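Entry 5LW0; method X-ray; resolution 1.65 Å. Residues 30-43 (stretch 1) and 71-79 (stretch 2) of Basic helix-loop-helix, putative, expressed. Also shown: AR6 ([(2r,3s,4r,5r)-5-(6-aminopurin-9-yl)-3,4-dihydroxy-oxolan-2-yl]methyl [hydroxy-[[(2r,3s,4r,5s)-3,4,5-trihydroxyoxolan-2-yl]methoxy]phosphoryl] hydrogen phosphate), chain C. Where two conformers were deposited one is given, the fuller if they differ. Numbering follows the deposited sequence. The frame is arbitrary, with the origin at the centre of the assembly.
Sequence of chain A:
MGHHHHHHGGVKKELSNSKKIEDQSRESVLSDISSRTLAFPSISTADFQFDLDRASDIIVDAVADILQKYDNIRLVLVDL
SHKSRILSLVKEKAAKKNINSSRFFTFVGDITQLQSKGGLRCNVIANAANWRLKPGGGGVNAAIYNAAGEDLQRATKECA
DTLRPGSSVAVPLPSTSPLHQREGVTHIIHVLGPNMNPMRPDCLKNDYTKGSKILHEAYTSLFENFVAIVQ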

ATOM      1  N   LEU A  30      24.497  -2.974   3.833  1.00 79.99           N
ATOM      2  CA  LEU A  30      23.012  -2.939   3.635  1.00 74.38           C
ATOM      3  C   LEU A  30      22.498  -4.282   3.175  1.00 64.42           C
ATOM      4  O   LEU A  30      23.137  -4.949   2.374  1.00 62.55           O
ATOM      5  N   SER A  31      21.315  -4.654   3.654  1.00 54.27           N
ATOM      6  CA  SER A  31      20.589  -5.796   3.118  1.00 49.38           C
ATOM      7  C   SER A  31      20.279  -5.565   1.621  1.00 39.95           C
ATOM      8  O   SER A  31      20.458  -4.454   1.073  1.00 39.50           O
ATOM      9  N   ASP A  32      19.781  -6.604   0.985  1.00 33.59           N
ATOM     10  CA  ASP A  32      19.460  -6.544  -0.417  1.00 28.60           C
ATOM     11  C   ASP A  32      18.347  -5.471  -0.617  1.00 22.31           C
ATOM     12  O   ASP A  32      17.493  -5.277   0.232  1.00 22.68           O
ATOM     13  N   ILE A  33      18.375  -4.846  -1.771  1.00 19.84           N
ATOM     14  CA  ILE A  33      17.383  -3.844  -2.148  1.00 20.13           C
ATOM     15  C   ILE A  33      15.956  -4.359  -2.010  1.00 17.69           C
ATOM     16  O   ILE A  33      15.068  -3.583  -1.601  1.00 17.32           O
ATOM     17  N   SER A  34      15.674  -5.606  -2.361  1.00 18.84           N
ATOM     18  CA  SER A  34      14.302  -6.132  -2.284  0.50 18.58           C
ATOM     19  C   SER A  34      13.783  -6.124  -0.875  1.00 18.49           C
ATOM     20  O   SER A  34      12.615  -5.880  -0.647  1.00 18.91           O
ATOM     21  N   SER A  35      14.688  -6.275   0.090  1.00 18.78           N
ATOM     22  CA  SER A  35      14.307  -6.268   1.496  0.70 19.73           C
ATOM     23  C   SER A  35      14.005  -4.862   1.986  1.00 20.17           C
ATOM     24  O   SER A  35      13.425  -4.698   3.062  1.00 25.54           O
ATOM     25  N   ARG A  36      14.406  -3.841   1.201  1.00 16.82           N
ATOM     26  CA  ARG A  36      14.200  -2.486   1.568  1.00 16.27           C
ATOM     27  C   ARG A  36      13.285  -1.753   0.585  1.00 15.65           C
ATOM     28  O   ARG A  36      13.315  -0.576   0.503  1.00 15.36           O
ATOM     29  N   THR A  37      12.410  -2.524  -0.071  1.00 14.10           N
ATOM     30  CA  THR A  37      11.479  -2.015  -1.012  1.00 13.93           C
ATOM     31  C   THR A  37      10.054  -2.359  -0.582  1.00 14.85           C
ATOM     32  O   THR A  37       9.752  -3.505  -0.263  1.00 15.87           O
ATOM     33  N   LEU A  38       9.217  -1.329  -0.585  1.00 12.84           N
ATOM     34  CA  LEU A  38       7.788  -1.463  -0.346  1.00 12.02           C
ATOM     35  C   LEU A  38       7.031  -1.167  -1.629  1.00 12.08           C
ATOM     36  O   LEU A  38       7.241  -0.116  -2.216  1.00 13.55           O
ATOM     37  N   ALA A  39       6.208  -2.084  -2.055  1.00 11.76           N
ATOM     38  CA  ALA A  39       5.229  -1.809  -3.130  1.00 13.11           C
ATOM     39  C   ALA A  39       3.893  -1.545  -2.468  1.00 12.52           C
ATOM     40  O   ALA A  39       3.439  -2.333  -1.596  1.00 12.16           O
ATOM     41  N   PHE A  40       3.216  -0.532  -2.911  1.00 12.90           N
ATOM     42  CA  PHE A  40       1.928  -0.207  -2.380  1.00 11.99           C
ATOM     43  C   PHE A  40       0.990   0.222  -3.481  1.00 13.06           C
ATOM     44  O   PHE A  40       1.401   0.886  -4.458  1.00 13.48           O
ATOM     45  N   PRO A  41      -0.314  -0.058  -3.309  1.00 13.26           N
ATOM     46  CA  PRO A  41      -1.315   0.466  -4.211  1.00 14.74           C
ATOM     47  C   PRO A  41      -1.862   1.804  -3.718  1.00 13.99           C
ATOM     48  O   PRO A  41      -1.603   2.198  -2.561  1.00 15.21           O
ATOM     49  N   SER A  42      -2.664   2.461  -4.552  1.00 12.92           N
ATOM     50  CA  SER A  42      -3.272   3.711  -4.176  1.00 14.51           C
ATOM     51  C   SER A  42      -4.426   3.452  -3.206  1.00 16.32           C
ATOM     52  O   SER A  42      -5.487   2.971  -3.582  1.00 19.99           O
ATOM     53  N   ILE A  43      -4.208   3.751  -1.970  1.00 13.39           N
ATOM     54  CA  ILE A  43      -5.225   3.534  -0.948  1.00 14.34           C
ATOM     55  C   ILE A  43      -6.429   4.430  -1.104  1.00 13.37           C
ATOM     56  O   ILE A  43      -6.287   5.609  -1.418  1.00 13.98           O
ATOM     57  N   ASP A  71      16.848   7.052   5.002  1.00 37.13           N
ATOM     58  CA  ASP A  71      17.667   6.619   3.976  1.00 37.11           C
ATOM     59  C   ASP A  71      17.395   5.159   3.700  1.00 35.12           C
ATOM     60  O   ASP A  71      16.851   4.353   4.592  1.00 34.69           O
ATOM     61  N   ASN A  72      17.837   4.794   2.527  1.00 29.88           N
ATOM     62  CA  ASN A  72      18.055   3.415   2.164  1.00 34.06           C
ATOM     63  C   ASN A  72      16.753   2.652   2.074  1.00 26.99           C
ATOM     64  O   ASN A  72      16.717   1.482   2.335  1.00 27.77           O
ATOM     65  N   ILE A  73      15.666   3.359   1.807  1.00 21.27           N
ATOM     66  CA  ILE A  73      14.373   2.668   1.502  1.00 19.94           C
ATOM     67  C   ILE A  73      13.966   3.052   0.123  1.00 16.91           C
ATOM     68  O   ILE A  73      14.341   4.095  -0.385  1.00 18.18           O
ATOM     69  N   ARG A  74      13.163   2.191  -0.488  1.00 14.00           N
ATOM     70  CA  ARG A  74      12.632   2.461  -1.796  0.50 14.29           C
ATOM     71  C   ARG A  74      11.137   2.192  -1.772  1.00 13.62           C
ATOM     72  O   ARG A  74      10.686   1.218  -1.179  1.00 14.05           O
ATOM     73  N   LEU A  75      10.377   3.084  -2.410  1.00 12.56           N
ATOM     74  CA  LEU A  75       8.916   3.031  -2.396  1.00 12.93           C
ATOM     75  C   LEU A  75       8.404   2.944  -3.817  1.00 13.23           C
ATOM     76  O   LEU A  75       8.803   3.713  -4.655  1.00 14.63           O
ATOM     77  N   VAL A  76       7.496   2.027  -4.067  1.00 12.15           N
ATOM     78  CA  VAL A  76       7.010   1.787  -5.441  1.00 12.24           C
ATOM     79  C   VAL A  76       5.446   1.762  -5.411  1.00 11.84           C
ATOM     80  O   VAL A  76       4.862   0.935  -4.758  1.00 12.59           O
ATOM     81  N   LEU A  77       4.825   2.741  -6.085  1.00 11.29           N
ATOM     82  CA  LEU A  77       3.391   2.790  -6.246  1.00 12.68           C
ATOM     83  C   LEU A  77       2.997   1.900  -7.429  1.00 12.75           C
ATOM     84  O   LEU A  77       3.475   2.131  -8.557  1.00 13.82           O
ATOM     85  N   VAL A  78       2.120   0.952  -7.193  1.00 12.48           N
ATOM     86  CA  VAL A  78       1.726   0.026  -8.222  0.50 13.60           C
ATOM     87  C   VAL A  78       0.239   0.142  -8.538  1.00 15.30           C
ATOM     88  O   VAL A  78      -0.584   0.376  -7.654  1.00 15.71           O
ATOM     89  N   ASP A  79      -0.088  -0.060  -9.822  1.00 14.17           N
ATOM     90  CA  ASP A  79      -1.497  -0.207 -10.244  1.00 15.30           C
ATOM     91  C   ASP A  79      -1.494  -1.188 -11.428  1.00 16.07           C
ATOM     92  O   ASP A  79      -0.477  -1.371 -12.118  1.00 15.67           O
TER

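Strand 37-40 runs parallel to strand 74-79, so the side chains of Thr-37, Leu-38, Ala-39 and Phe-40 alternate between the two faces of the sheet in step with those of Arg-74, Leu-75, Val-76 and Leu-77. On the face shared by Leu-38, Phe-40, Leu-75 and Leu-77, the apolar centre is the ring of Phe-40. With chi1 at 63° (p), the ring comes near the neighbouring strand, where it lies over the backbone of Leu-77: CA of Leu-77 sits 4.2 Å from the ring centroid, nearly on the ring normal, a CH-pi contact. The t rotamer of Leu-77 brings its CD1 to 3.7 Å from CE2 of Phe-40, while CB of Leu-75 meets the ring edge, 4.1 Å from CE1 of Phe-40. A flat, wide side chain can thus touch two residues of the partner strand at once. Two residues earlier on each strand, on the same face, the branched ends of Leu-38 (t) and Leu-75 (m) reach across the strand spacing to meet, CD2 to CD2, at 4.1 Å.

The opposite face carries Thr-37, Ala-39, Arg-74 and Val-76; its apolar part is made of small groups. Val-76 (t), branched at CB, places CG2 3.9 Å from CG2 of Thr-37, and the single methyl of Ala-39, compact enough to stay close to the backbone, has its CB 4.2 Å from CG1 of neighbouring Val-78 (m). Thr-37 suits the passage from apolar to polar: in its m rotamer the methyl packs on valine while OG1 donates to the carbonyl O of Ile-33 at 2.7 Å and accepts from both NE and NH2 of Arg-74, each 3.0 Å away. The long arm of Arg-74 (chi1 and chi2 both t) lets its guanidinium reach that hydroxyl while its face lies against Ile-33, whose CG1 is 3.5 Å from CZ of Arg-74.

Near the start of the contact, Arg-36 (chi1 m) points toward the other stretch, and its NH1 donates to the backbone O of Asn-72 at 3.0 Å. Its NE and NH2 both bond to the carbonyl O of Ser-31, so one planar cation ties the preceding loop to the second stretch. Outermost, Leu-30 (m) is poorly ordered.

At the other end the ligand AR6 approaches. A water accepts from N of Ser-42 (2.8 Å from its O) and donates to O of Val-78 (2.7 Å); it also bonds O3' of AR6. Asp-79 (t), whose carboxylate can accept from a ribose hydroxyl, receives a hydrogen bond at OD1 from O2' of AR6, 2.7 Å away.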

ATOM      1  CB  LEU A  30      22.629  -1.888   2.590  1.00 76.89           C
ATOM      2  CG  LEU A  30      22.910  -0.435   2.951  1.00 82.91           C
ATOM      3  CD1 LEU A  30      22.620   0.458   1.757  1.00 78.91           C
ATOM      4  CD2 LEU A  30      22.093  -0.018   4.171  1.00 81.93           C
ATOM      5  CB  SER A  31      19.289  -6.000   3.898  1.00 47.20           C
ATOM      6  OG  SER A  31      18.480  -4.825   3.830  1.00 50.93           O
ATOM      7  CB  ASP A  32      18.962  -7.910  -0.895  1.00 35.01           C
ATOM      8  CG  ASP A  32      18.690  -7.939  -2.388  1.00 41.19           C
ATOM      9  OD1 ASP A  32      19.666  -7.984  -3.171  1.00 53.17           O
ATOM     10  OD2 ASP A  32      17.510  -7.911  -2.790  1.00 37.91           O
ATOM     11  CB  ILE A  33      17.640  -3.284  -3.589  1.00 21.95           C
ATOM     12  CG1 ILE A  33      16.707  -2.090  -3.888  1.00 22.68           C
ATOM     13  CG2 ILE A  33      17.505  -4.344  -4.634  1.00 22.47           C
ATOM     14  CD1 ILE A  33      16.904  -0.943  -2.969  1.00 23.40           C
ATOM     15  CB  SER A  34      14.223  -7.559  -2.840  0.50 20.99           C
ATOM     16  OG  SER A  34      14.800  -8.472  -1.946  0.50 18.93           O
ATOM     17  CB  SER A  35      15.400  -6.934   2.383  0.70 18.61           C
ATOM     18  OG  SER A  35      16.463  -6.055   2.618  0.70 18.31           O
ATOM     19  CB  ARG A  36      15.563  -1.761   1.655  1.00 19.49           C
ATOM     20  CG  ARG A  36      16.439  -2.266   2.815  1.00 23.07           C
ATOM     21  CD  ARG A  36      17.824  -1.663   2.836  1.00 24.31           C
ATOM     22  NE  ARG A  36      18.653  -2.078   1.707  1.00 26.88           N
ATOM     23  CZ  ARG A  36      18.997  -1.328   0.671  1.00 27.90           C
ATOM     24  NH1 ARG A  36      18.577  -0.080   0.549  1.00 29.61           N
ATOM     25  NH2 ARG A  36      19.764  -1.852  -0.293  1.00 36.25           N
ATOM     26  CB  THR A  37      11.694  -2.587  -2.439  1.00 15.77           C
ATOM     27  OG1 THR A  37      13.033  -2.337  -2.904  1.00 15.54           O
ATOM     28  CG2 THR A  37      10.719  -1.929  -3.432  1.00 15.80           C
ATOM     29  CB  LEU A  38       7.321  -0.399   0.702  1.00 11.95           C
ATOM     30  CG  LEU A  38       5.808  -0.292   0.892  1.00 11.97           C
ATOM     31  CD1 LEU A  38       5.270  -1.546   1.537  1.00 13.25           C
ATOM     32  CD2 LEU A  38       5.486   0.933   1.739  1.00 12.96           C
ATOM     33  CB  ALA A  39       5.131  -2.965  -4.080  1.00 13.66           C
ATOM     34  CB  PHE A  40       2.008   0.898  -1.280  1.00 11.28           C
ATOM     35  CG  PHE A  40       2.506   2.189  -1.759  1.00 11.87           C
ATOM     36  CD1 PHE A  40       3.844   2.390  -1.923  1.00 12.28           C
ATOM     37  CD2 PHE A  40       1.620   3.285  -1.970  1.00 12.77           C
ATOM     38  CE1 PHE A  40       4.329   3.637  -2.346  1.00 13.61           C
ATOM     39  CE2 PHE A  40       2.084   4.532  -2.364  1.00 13.31           C
ATOM     40  CZ  PHE A  40       3.451   4.720  -2.534  1.00 13.54           C
ATOM     41  CB  PRO A  41      -2.405  -0.579  -4.094  1.00 16.62           C
ATOM     42  CG  PRO A  41      -2.379  -0.926  -2.660  1.00 15.85           C
ATOM     43  CD  PRO A  41      -0.917  -0.818  -2.223  1.00 14.61           C
ATOM     44  CB  SER A  42      -3.756   4.422  -5.384  1.00 14.84           C
ATOM     45  OG  SER A  42      -4.443   5.630  -5.057  1.00 14.53           O
ATOM     46  CB  ILE A  43      -4.602   3.841   0.459  1.00 14.96           C
ATOM     47  CG1 ILE A  43      -3.333   3.005   0.710  1.00 16.42           C
ATOM     48  CG2 ILE A  43      -5.623   3.641   1.573  1.00 17.10           C
ATOM     49  CD1 ILE A  43      -3.515   1.496   0.586  1.00 17.43           C
ATOM     50  CB  ASP A  71      19.197   6.734   4.367  1.00 40.57           C
ATOM     51  CG  ASP A  71      19.853   7.844   3.722  1.00 44.99           C
ATOM     52  OD1 ASP A  71      19.235   8.462   2.823  1.00 47.13           O
ATOM     53  OD2 ASP A  71      21.012   8.125   4.086  1.00 60.21           O
ATOM     54  CB  ASN A  72      18.998   2.733   3.173  1.00 43.23           C
ATOM     55  CG  ASN A  72      20.354   3.462   3.319  1.00 57.11           C
ATOM     56  OD1 ASN A  72      20.855   3.669   4.440  1.00 72.56           O
ATOM     57  ND2 ASN A  72      20.915   3.898   2.197  1.00 60.39           N
ATOM     58  CB  ILE A  73      13.237   2.998   2.487  1.00 19.33           C
ATOM     59  CG1 ILE A  73      12.971   4.525   2.565  1.00 20.45           C
ATOM     60  CG2 ILE A  73      13.526   2.399   3.843  1.00 21.00           C
ATOM     61  CD1 ILE A  73      11.644   4.892   3.239  1.00 22.42           C
ATOM     62  CB  ARG A  74      13.331   1.563  -2.842  0.50 15.28           C
ATOM     63  CG  ARG A  74      12.938   1.843  -4.257  0.50 15.31           C
ATOM     64  CD  ARG A  74      13.845   1.033  -5.240  0.50 15.72           C
ATOM     65  NE  ARG A  74      13.647  -0.412  -5.103  0.50 15.05           N
ATOM     66  CZ  ARG A  74      14.076  -1.306  -5.979  0.50 14.41           C
ATOM     67  NH1 ARG A  74      14.676  -0.867  -7.110  0.50 14.98           N
ATOM     68  NH2 ARG A  74      13.800  -2.616  -5.791  0.50 16.01           N
ATOM     69  CB  LEU A  75       8.362   4.302  -1.743  1.00 14.06           C
ATOM     70  CG  LEU A  75       8.887   4.571  -0.317  1.00 16.46           C
ATOM     71  CD1 LEU A  75       8.415   5.953   0.175  1.00 17.43           C
ATOM     72  CD2 LEU A  75       8.415   3.523   0.619  1.00 15.90           C
ATOM     73  CB  VAL A  76       7.518   0.461  -6.040  1.00 13.00           C
ATOM     74  CG1 VAL A  76       7.014   0.314  -7.459  1.00 13.84           C
ATOM     75  CG2 VAL A  76       9.007   0.380  -5.995  1.00 14.24           C
ATOM     76  CB  LEU A  77       2.900   4.228  -6.428  1.00 11.61           C
ATOM     77  CG  LEU A  77       1.392   4.386  -6.782  1.00 12.72           C
ATOM     78  CD1 LEU A  77       0.479   3.945  -5.628  1.00 13.35           C
ATOM     79  CD2 LEU A  77       1.137   5.800  -7.169  1.00 12.82           C
ATOM     80  CB  VAL A  78       2.073  -1.426  -7.862  0.50 14.29           C
ATOM     81  CG1 VAL A  78       3.577  -1.568  -7.681  0.50 13.80           C
ATOM     82  CG2 VAL A  78       1.309  -1.891  -6.630  0.50 14.52           C
ATOM     83  CB  ASP A  79      -2.132   1.142 -10.592  1.00 16.18           C
ATOM     84  CG  ASP A  79      -3.691   1.122 -10.514  1.00 17.71           C
ATOM     85  OD1 ASP A  79      -4.240   0.079 -10.076  1.00 21.01           O
ATOM     86  OD2 ASP A  79      -4.357   2.157 -10.939  1.00 20.47           O
TER
HETATM   87  N1  AR6 C 301      -2.366  -5.072  -8.061  1.00 16.95           N
HETATM   88  C2  AR6 C 301      -2.133  -3.744  -8.004  1.00 18.03           C
HETATM   89  N3  AR6 C 301      -3.071  -2.834  -7.827  1.00 18.91           N
HETATM   90  C4  AR6 C 301      -4.381  -3.209  -7.687  1.00 21.42           C
HETATM   91  C5  AR6 C 301      -4.739  -4.594  -7.697  1.00 22.40           C
HETATM   92  C6  AR6 C 301      -3.642  -5.557  -7.892  1.00 18.89           C
HETATM   93  N6  AR6 C 301      -3.839  -6.854  -7.907  1.00 19.77           N
HETATM   94  N7  AR6 C 301      -6.141  -4.661  -7.519  1.00 22.08           N
HETATM   95  C8  AR6 C 301      -6.566  -3.388  -7.354  1.00 20.80           C
HETATM   96  N9  AR6 C 301      -5.509  -2.501  -7.444  1.00 21.22           N
HETATM   97  PA  AR6 C 301      -9.082  -0.984  -3.724  1.00 20.24           P
HETATM   98  PB  AR6 C 301      -9.752   0.977  -1.584  1.00 19.39           P
HETATM   99  C1' AR6 C 301      -5.502  -1.070  -7.224  1.00 20.94           C
HETATM  100  O1A AR6 C 301     -10.535  -0.839  -4.223  1.00 22.58           O
HETATM  101  O1B AR6 C 301     -10.339   1.977  -2.550  1.00 17.94           O
HETATM  102  C1D AR6 C 301     -11.227  -3.779  -0.636  1.00 39.55           C
HETATM  103  O1D AR6 C 301     -11.785  -4.910  -1.272  1.00 39.06           O
HETATM  104  C2' AR6 C 301      -6.707  -0.269  -7.700  1.00 19.81           C
HETATM  105  O2' AR6 C 301      -6.726  -0.075  -9.148  1.00 21.13           O
HETATM  106  O2A AR6 C 301      -8.487  -2.333  -3.577  1.00 20.34           O
HETATM  107  O2B AR6 C 301      -8.882   1.448  -0.457  1.00 18.03           O
HETATM  108  C2D AR6 C 301     -11.358  -3.944   0.907  1.00 39.83           C
HETATM  109  O2D AR6 C 301     -12.177  -5.134   1.254  1.00 34.94           O
HETATM  110  C3' AR6 C 301      -6.561   0.984  -6.872  1.00 22.37           C
HETATM  111  O3' AR6 C 301      -5.662   1.943  -7.492  1.00 21.52           O
HETATM  112  O3A AR6 C 301      -8.903  -0.195  -2.311  1.00 19.65           O
HETATM  113  C3D AR6 C 301     -11.982  -2.664   1.388  1.00 33.63           C
HETATM  114  O3D AR6 C 301     -13.356  -2.997   1.737  1.00 46.89           O
HETATM  115  C4' AR6 C 301      -5.949   0.477  -5.552  1.00 20.37           C
HETATM  116  O4' AR6 C 301      -5.524  -0.846  -5.784  1.00 21.19           O
HETATM  117  C4D AR6 C 301     -11.933  -1.704   0.175  1.00 30.38           C
HETATM  118  O4D AR6 C 301     -11.840  -2.505  -1.027  1.00 29.21           O
HETATM  119  C5' AR6 C 301      -6.911   0.485  -4.391  1.00 22.56           C
HETATM  120  O5' AR6 C 301      -8.190  -0.071  -4.755  1.00 21.21           O
HETATM  121  C5D AR6 C 301     -10.727  -0.772   0.135  1.00 22.87           C
HETATM  122  O5D AR6 C 301     -10.987   0.158  -0.940  1.00 20.97           O
HETATM  123  O   HOH W   1      -2.934   1.697  -7.186  1.00 18.27           O